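Local coordinates for protein 373aa long hypothetical citrate synthase (Sulfolobus tokodaii, PDB 1VGP) that is a predicted citrate synthase family protein, largely helical, whose chain pairs with a second copy in a two-subunit assembly, at residues R72-P75 and D76-K80; E233-N236 and D237-N241. All coordinates share one frame; numbering follows the deposited sequence.

Interaction 1: R72-P75 and D76-K80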
ATOM      1  N   ARG A  72      22.179   5.130   7.437  1.00 52.63           N
ATOM      2  CA  ARG A  72      21.803   3.768   7.809  1.00 50.26           C
ATOM      3  C   ARG A  72      21.131   3.745   9.169  1.00 49.05           C
ATOM      4  O   ARG A  72      20.462   2.773   9.525  1.00 48.62           O
ATOM      5  CB  ARG A  72      23.031   2.853   7.850  1.00 49.92           C
ATOM      6  CG  ARG A  72      23.748   2.720   6.531  1.00 48.74           C
ATOM      7  CD  ARG A  72      24.927   1.789   6.652  1.00 50.75           C
ATOM      8  NE  ARG A  72      25.385   1.364   5.337  1.00 52.60           N
ATOM      9  CZ  ARG A  72      26.598   0.894   5.087  1.00 52.46           C
ATOM     10  NH1 ARG A  72      27.481   0.781   6.067  1.00 51.60           N
ATOM     11  NH2 ARG A  72      26.926   0.539   3.851  1.00 53.51           N
ATOM     12  N   TYR A  73      21.319   4.815   9.931  1.00 47.32           N
ATOM     13  CA  TYR A  73      20.877   4.846  11.311  1.00 46.58           C
ATOM     14  C   TYR A  73      19.370   5.078  11.382  1.00 45.18           C
ATOM     15  O   TYR A  73      18.830   5.930  10.672  1.00 45.00           O
ATOM     16  CB  TYR A  73      21.631   5.947  12.061  1.00 49.66           C
ATOM     17  CG  TYR A  73      23.128   5.908  11.825  1.00 55.64           C
ATOM     18  CD1 TYR A  73      23.942   4.996  12.508  1.00 58.63           C
ATOM     19  CD2 TYR A  73      23.733   6.760  10.895  1.00 57.46           C
ATOM     20  CE1 TYR A  73      25.323   4.931  12.271  1.00 58.13           C
ATOM     21  CE2 TYR A  73      25.116   6.705  10.650  1.00 58.91           C
ATOM     22  CZ  TYR A  73      25.902   5.787  11.342  1.00 59.04           C
ATOM     23  OH  TYR A  73      27.260   5.727  11.107  1.00 58.75           O
ATOM     24  N   LEU A  74      18.697   4.308  12.232  1.00 42.87           N
ATOM     25  CA  LEU A  74      17.276   4.493  12.505  1.00 40.44           C
ATOM     26  C   LEU A  74      17.063   5.489  13.645  1.00 41.33           C
ATOM     27  O   LEU A  74      17.831   5.509  14.612  1.00 38.60           O
ATOM     28  CB  LEU A  74      16.652   3.156  12.895  1.00 37.48           C
ATOM     29  CG  LEU A  74      17.030   1.938  12.057  1.00 37.44           C
ATOM     30  CD1 LEU A  74      16.600   0.660  12.783  1.00 37.11           C
ATOM     31  CD2 LEU A  74      16.370   2.030  10.693  1.00 33.40           C
ATOM     32  N   PRO A  75      16.016   6.330  13.553  1.00 43.03           N
ATOM     33  CA  PRO A  75      15.716   7.226  14.680  1.00 42.68           C
ATOM     34  C   PRO A  75      15.251   6.462  15.912  1.00 44.13           C
ATOM     35  O   PRO A  75      14.820   5.310  15.818  1.00 46.90           O
ATOM     36  CB  PRO A  75      14.628   8.146  14.132  1.00 41.35           C
ATOM     37  CG  PRO A  75      14.005   7.379  13.036  1.00 42.15           C
ATOM     38  CD  PRO A  75      15.110   6.569  12.414  1.00 42.25           C
ATOM     39  N   ASP A  76      15.340   7.104  17.070  1.00 44.31           N
ATOM     40  CA  ASP A  76      15.121   6.413  18.338  1.00 44.93           C
ATOM     41  C   ASP A  76      13.710   5.851  18.459  1.00 43.77           C
ATOM     42  O   ASP A  76      13.506   4.782  19.047  1.00 43.48           O
ATOM     43  CB  ASP A  76      15.390   7.356  19.507  1.00 47.99           C
ATOM     44  CG  ASP A  76      16.670   8.132  19.337  1.00 51.72           C
ATOM     45  OD1 ASP A  76      16.667   9.089  18.530  1.00 54.48           O
ATOM     46  OD2 ASP A  76      17.674   7.782  19.997  1.00 54.56           O
ATOM     47  N   PHE A  77      12.742   6.582  17.915  1.00 42.50           N
ATOM     48  CA  PHE A  77      11.359   6.173  18.022  1.00 41.72           C
ATOM     49  C   PHE A  77      11.172   4.796  17.401  1.00 41.19           C
ATOM     50  O   PHE A  77      10.607   3.901  18.029  1.00 39.81           O
ATOM     51  CB  PHE A  77      10.436   7.196  17.342  1.00 43.24           C
ATOM     52  CG  PHE A  77       8.983   7.036  17.701  1.00 45.18           C
ATOM     53  CD1 PHE A  77       8.593   6.889  19.030  1.00 46.74           C
ATOM     54  CD2 PHE A  77       8.008   7.022  16.713  1.00 45.69           C
ATOM     55  CE1 PHE A  77       7.246   6.727  19.370  1.00 49.03           C
ATOM     56  CE2 PHE A  77       6.661   6.862  17.041  1.00 48.00           C
ATOM     57  CZ  PHE A  77       6.278   6.713  18.374  1.00 48.66           C
ATOM     58  N   ILE A  78      11.664   4.608  16.179  1.00 40.99           N
ATOM     59  CA  ILE A  78      11.467   3.324  15.514  1.00 43.06           C
ATOM     60  C   ILE A  78      12.321   2.213  16.148  1.00 41.04           C
ATOM     61  O   ILE A  78      11.893   1.055  16.227  1.00 40.89           O
ATOM     62  CB  ILE A  78      11.719   3.412  13.949  1.00 44.94           C
ATOM     63  CG1 ILE A  78      13.181   3.130  13.633  1.00 49.07           C
ATOM     64  CG2 ILE A  78      11.316   4.786  13.401  1.00 42.93           C
ATOM     65  CD1 ILE A  78      13.396   1.764  13.004  1.00 52.68           C
ATOM     66  N   ILE A  79      13.507   2.563  16.635  1.00 39.60           N
ATOM     67  CA  ILE A  79      14.299   1.602  17.414  1.00 39.24           C
ATOM     68  C   ILE A  79      13.565   1.200  18.695  1.00 38.70           C
ATOM     69  O   ILE A  79      13.591   0.037  19.108  1.00 37.36           O
ATOM     70  CB  ILE A  79      15.688   2.181  17.766  1.00 38.94           C
ATOM     71  CG1 ILE A  79      16.632   1.981  16.575  1.00 40.13           C
ATOM     72  CG2 ILE A  79      16.264   1.482  18.985  1.00 34.37           C
ATOM     73  CD1 ILE A  79      17.898   2.789  16.640  1.00 41.98           C
ATOM     74  N   LYS A  80      12.900   2.174  19.307  1.00 38.51           N
ATOM     75  CA  LYS A  80      12.052   1.938  20.471  1.00 40.71           C
ATOM     76  C   LYS A  80      10.926   0.979  20.102  1.00 42.54           C
ATOM     77  O   LYS A  80      10.592   0.052  20.848  1.00 42.20           O
ATOM     78  CB  LYS A  80      11.474   3.276  20.932  1.00 40.76           C
ATOM     79  CG  LYS A  80      10.690   3.244  22.221  1.00 41.27           C
ATOM     80  CD  LYS A  80      10.651   4.645  22.810  1.00 46.25           C
ATOM     81  CE  LYS A  80       9.519   4.830  23.823  1.00 48.91           C
ATOM     82  NZ  LYS A  80       9.625   3.922  25.003  1.00 49.89           N
TER
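The puckered pyrrolidine ring of Pro75 meets Ile78 through its far corner, CG lying 3.8 Å from Ile78 CG2, and the two side chains pass at a slant. The aromatic ring of Phe77 leads away from the turn: Leu101 and Glu105 of helix 91-105 pack on it, together with Phe81 of the second subunit. Leu74 supplies the rest of the apolar contact. Its CD1 touches Ile78 CD1 at 3.4 Å, the two side chains standing at about a right angle, while its CB lies 3.9 Å from CG1 of Ile79. Ile78 reaches back this far because its CG1 sits between the backbone N and the carbonyl carbon (chi1 90°), which carries CD1 over to the leucine. The backbone bond of this turn joins Ile79 N to Pro75 O, 3.2 Å long and nearly straight at 170°, with the donor in the carbonyl plane. Leu74 continues inward onto Thr126, Ile127 and Asn130 of helix 113-135, and Ile78 onto Leu101. Pro75 is the N-cap residue of helix 76-84. Having no amide hydrogen, it needs no acceptor for its nitrogen, yet its carbonyl still starts the helical bonding. The carboxylate of Asp76, in the first turn, would probably interact favourably with the helix dipole, while Leu74 and Ile78 are buried against the neighbouring helices.

Interaction 2: E233-N236 and D237-N241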
ATOM      1  N   GLU A 233      19.314 -39.899  -0.562  1.00 55.61           N
ATOM      2  CA  GLU A 233      19.124 -41.240  -1.105  1.00 57.79           C
ATOM      3  C   GLU A 233      17.623 -41.379  -1.247  1.00 56.79           C
ATOM      4  O   GLU A 233      17.102 -42.275  -1.908  1.00 57.13           O
ATOM      5  CB  GLU A 233      19.657 -42.273  -0.104  1.00 60.28           C
ATOM      6  CG  GLU A 233      20.758 -41.726   0.805  1.00 67.41           C
ATOM      7  CD  GLU A 233      22.048 -41.386   0.048  1.00 71.21           C
ATOM      8  OE1 GLU A 233      22.988 -40.849   0.677  1.00 70.63           O
ATOM      9  OE2 GLU A 233      22.115 -41.656  -1.173  1.00 72.99           O
ATOM     10  N   LYS A 234      16.957 -40.413  -0.634  1.00 55.46           N
ATOM     11  CA  LYS A 234      15.551 -40.469  -0.286  1.00 54.98           C
ATOM     12  C   LYS A 234      14.827 -39.594  -1.307  1.00 52.41           C
ATOM     13  O   LYS A 234      13.600 -39.629  -1.432  1.00 50.22           O
ATOM     14  CB  LYS A 234      15.390 -39.898   1.119  1.00 58.62           C
ATOM     15  CG  LYS A 234      14.354 -40.578   1.970  1.00 64.75           C
ATOM     16  CD  LYS A 234      14.859 -40.773   3.390  1.00 68.26           C
ATOM     17  CE  LYS A 234      13.725 -41.199   4.313  1.00 72.15           C
ATOM     18  NZ  LYS A 234      14.230 -41.714   5.617  1.00 74.69           N
ATOM     19  N   VAL A 235      15.623 -38.821  -2.043  1.00 50.92           N
ATOM     20  CA  VAL A 235      15.130 -37.697  -2.821  1.00 49.86           C
ATOM     21  C   VAL A 235      14.299 -38.152  -4.017  1.00 48.65           C
ATOM     22  O   VAL A 235      13.244 -37.582  -4.305  1.00 48.65           O
ATOM     23  CB  VAL A 235      16.321 -36.792  -3.278  1.00 49.51           C
ATOM     24  CG1 VAL A 235      17.591 -37.606  -3.341  1.00 54.75           C
ATOM     25  CG2 VAL A 235      16.025 -36.148  -4.628  1.00 47.65           C
ATOM     26  N   ASN A 236      14.756 -39.191  -4.705  1.00 47.86           N
ATOM     27  CA  ASN A 236      14.030 -39.665  -5.880  1.00 47.38           C
ATOM     28  C   ASN A 236      12.637 -40.236  -5.604  1.00 47.25           C
ATOM     29  O   ASN A 236      11.735 -40.014  -6.408  1.00 47.44           O
ATOM     30  CB  ASN A 236      14.866 -40.681  -6.650  1.00 48.74           C
ATOM     31  CG  ASN A 236      15.913 -40.014  -7.528  1.00 49.74           C
ATOM     32  OD1 ASN A 236      16.125 -38.803  -7.449  1.00 52.90           O
ATOM     33  ND2 ASN A 236      16.573 -40.800  -8.366  1.00 45.94           N
ATOM     34  N   ASP A 237      12.433 -40.960  -4.499  1.00 45.05           N
ATOM     35  CA  ASP A 237      11.078 -41.438  -4.204  1.00 43.55           C
ATOM     36  C   ASP A 237      10.215 -40.247  -3.830  1.00 41.82           C
ATOM     37  O   ASP A 237       9.045 -40.175  -4.205  1.00 42.37           O
ATOM     38  CB  ASP A 237      11.050 -42.438  -3.044  1.00 45.56           C
ATOM     39  CG  ASP A 237      11.701 -43.773  -3.387  1.00 50.31           C
ATOM     40  OD1 ASP A 237      11.477 -44.296  -4.499  1.00 52.74           O
ATOM     41  OD2 ASP A 237      12.441 -44.302  -2.520  1.00 52.31           O
ATOM     42  N   TYR A 238      10.802 -39.318  -3.085  1.00 39.37           N
ATOM     43  CA  TYR A 238      10.085 -38.136  -2.633  1.00 39.40           C
ATOM     44  C   TYR A 238       9.542 -37.363  -3.837  1.00 40.70           C
ATOM     45  O   TYR A 238       8.343 -37.113  -3.932  1.00 42.42           O
ATOM     46  CB  TYR A 238      11.018 -37.244  -1.800  1.00 37.68           C
ATOM     47  CG  TYR A 238      10.395 -35.957  -1.302  1.00 37.33           C
ATOM     48  CD1 TYR A 238       9.839 -35.873  -0.028  1.00 37.81           C
ATOM     49  CD2 TYR A 238      10.360 -34.816  -2.110  1.00 35.71           C
ATOM     50  CE1 TYR A 238       9.260 -34.685   0.432  1.00 36.35           C
ATOM     51  CE2 TYR A 238       9.785 -33.631  -1.662  1.00 34.24           C
ATOM     52  CZ  TYR A 238       9.235 -33.571  -0.392  1.00 35.96           C
ATOM     53  OH  TYR A 238       8.651 -32.394   0.043  1.00 37.81           O
ATOM     54  N   ILE A 239      10.431 -37.002  -4.760  1.00 40.90           N
ATOM     55  CA  ILE A 239      10.059 -36.157  -5.880  1.00 39.31           C
ATOM     56  C   ILE A 239       9.130 -36.895  -6.829  1.00 38.44           C
ATOM     57  O   ILE A 239       8.146 -36.331  -7.322  1.00 38.51           O
ATOM     58  CB  ILE A 239      11.307 -35.671  -6.651  1.00 39.42           C
ATOM     59  CG1 ILE A 239      11.788 -34.345  -6.059  1.00 40.02           C
ATOM     60  CG2 ILE A 239      10.986 -35.464  -8.121  1.00 38.30           C
ATOM     61  CD1 ILE A 239      12.807 -34.511  -4.984  1.00 45.39           C
ATOM     62  N   LEU A 240       9.437 -38.158  -7.090  1.00 36.98           N
ATOM     63  CA  LEU A 240       8.623 -38.940  -8.002  1.00 35.64           C
ATOM     64  C   LEU A 240       7.250 -39.164  -7.400  1.00 36.07           C
ATOM     65  O   LEU A 240       6.238 -39.188  -8.108  1.00 36.22           O
ATOM     66  CB  LEU A 240       9.308 -40.279  -8.313  1.00 32.92           C
ATOM     67  CG  LEU A 240       9.905 -40.419  -9.727  1.00 30.21           C
ATOM     68  CD1 LEU A 240      10.175 -39.048 -10.355  1.00 27.22           C
ATOM     69  CD2 LEU A 240      11.176 -41.223  -9.653  1.00 28.39           C
ATOM     70  N   ASN A 241       7.196 -39.297  -6.083  1.00 37.72           N
ATOM     71  CA  ASN A 241       5.908 -39.380  -5.423  1.00 38.67           C
ATOM     72  C   ASN A 241       5.130 -38.086  -5.613  1.00 39.05           C
ATOM     73  O   ASN A 241       3.918 -38.096  -5.832  1.00 40.53           O
ATOM     74  CB  ASN A 241       6.077 -39.653  -3.937  1.00 40.62           C
ATOM     75  CG  ASN A 241       4.744 -39.873  -3.250  1.00 45.43           C
ATOM     76  OD1 ASN A 241       4.295 -39.047  -2.455  1.00 44.34           O
ATOM     77  ND2 ASN A 241       4.086 -40.989  -3.579  1.00 46.27           N
TER
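Ile239 N donates to Val235 O at 2.9 Å, the middle one of three successive i to i+4 backbone bonds that make the opening turns of helix 235-244. This bond is close to straight (167°), and the donor comes in almost on the line of the carbonyl. Leu240 N reaches Asn236 O at 3.0 Å, but from above the plane of that carbonyl, 35° out of it. The third bond, Tyr238 N to Lys234 O, is the longest at 3.3 Å and lies in the carbonyl plane; it draws a residue just ahead of the helix into the first turn.

Side chains add one apolar pair. Val235 and Ile239 run side by side in the same direction, one turn apart, with Val235 CG2 lying 3.6 Å from Ile239 CD1. Tyr238 leaves by a different flank: with CG anti to the backbone N (chi1 178°), the ring is carried away from the 233-236 segment while CB stays 3.4 Å from Val235 O. The phenol OH at the far end is hydrogen-bonded to Glu228 OE2, so this tyrosine links the turn to the end of the preceding helix, 221-228. On the Leu240 side, CB rests against the carbonyl of Asn236.

Val235 and Ile239 both pack on Val292 of helix 281-300, where Lys291 also meets Val235 and Ile295 packs on Asn236. Ile229, in the loop that follows helix 221-228, touches Lys234, Val235, Tyr238 and Ile239; the whole turn lies far out, about 30 Å from its centre to the centre of the chain.

From the N terminus, the chain leaves helix 58-70, passes through the short loop containing 72-75 and enters helix 76-84; interaction 1 is that entry. Much later, after helix 221-228, the chain starts helix 235-244, where interaction 2 forms. Each contact joins consecutive residues, so neither closes a long loop, and the two come in series without nesting or crossing. They lie on opposite sides of the chain's centre. The centres of interactions 1 and 2 are about 48 Å apart, and the nearest atoms of interactions 1 and 2 about 36 Å. Interaction 1 ties its helix start to helices 91-105 and 113-135 beside the second subunit, whereas interaction 2 ties its own to helices 221-228 and 281-300.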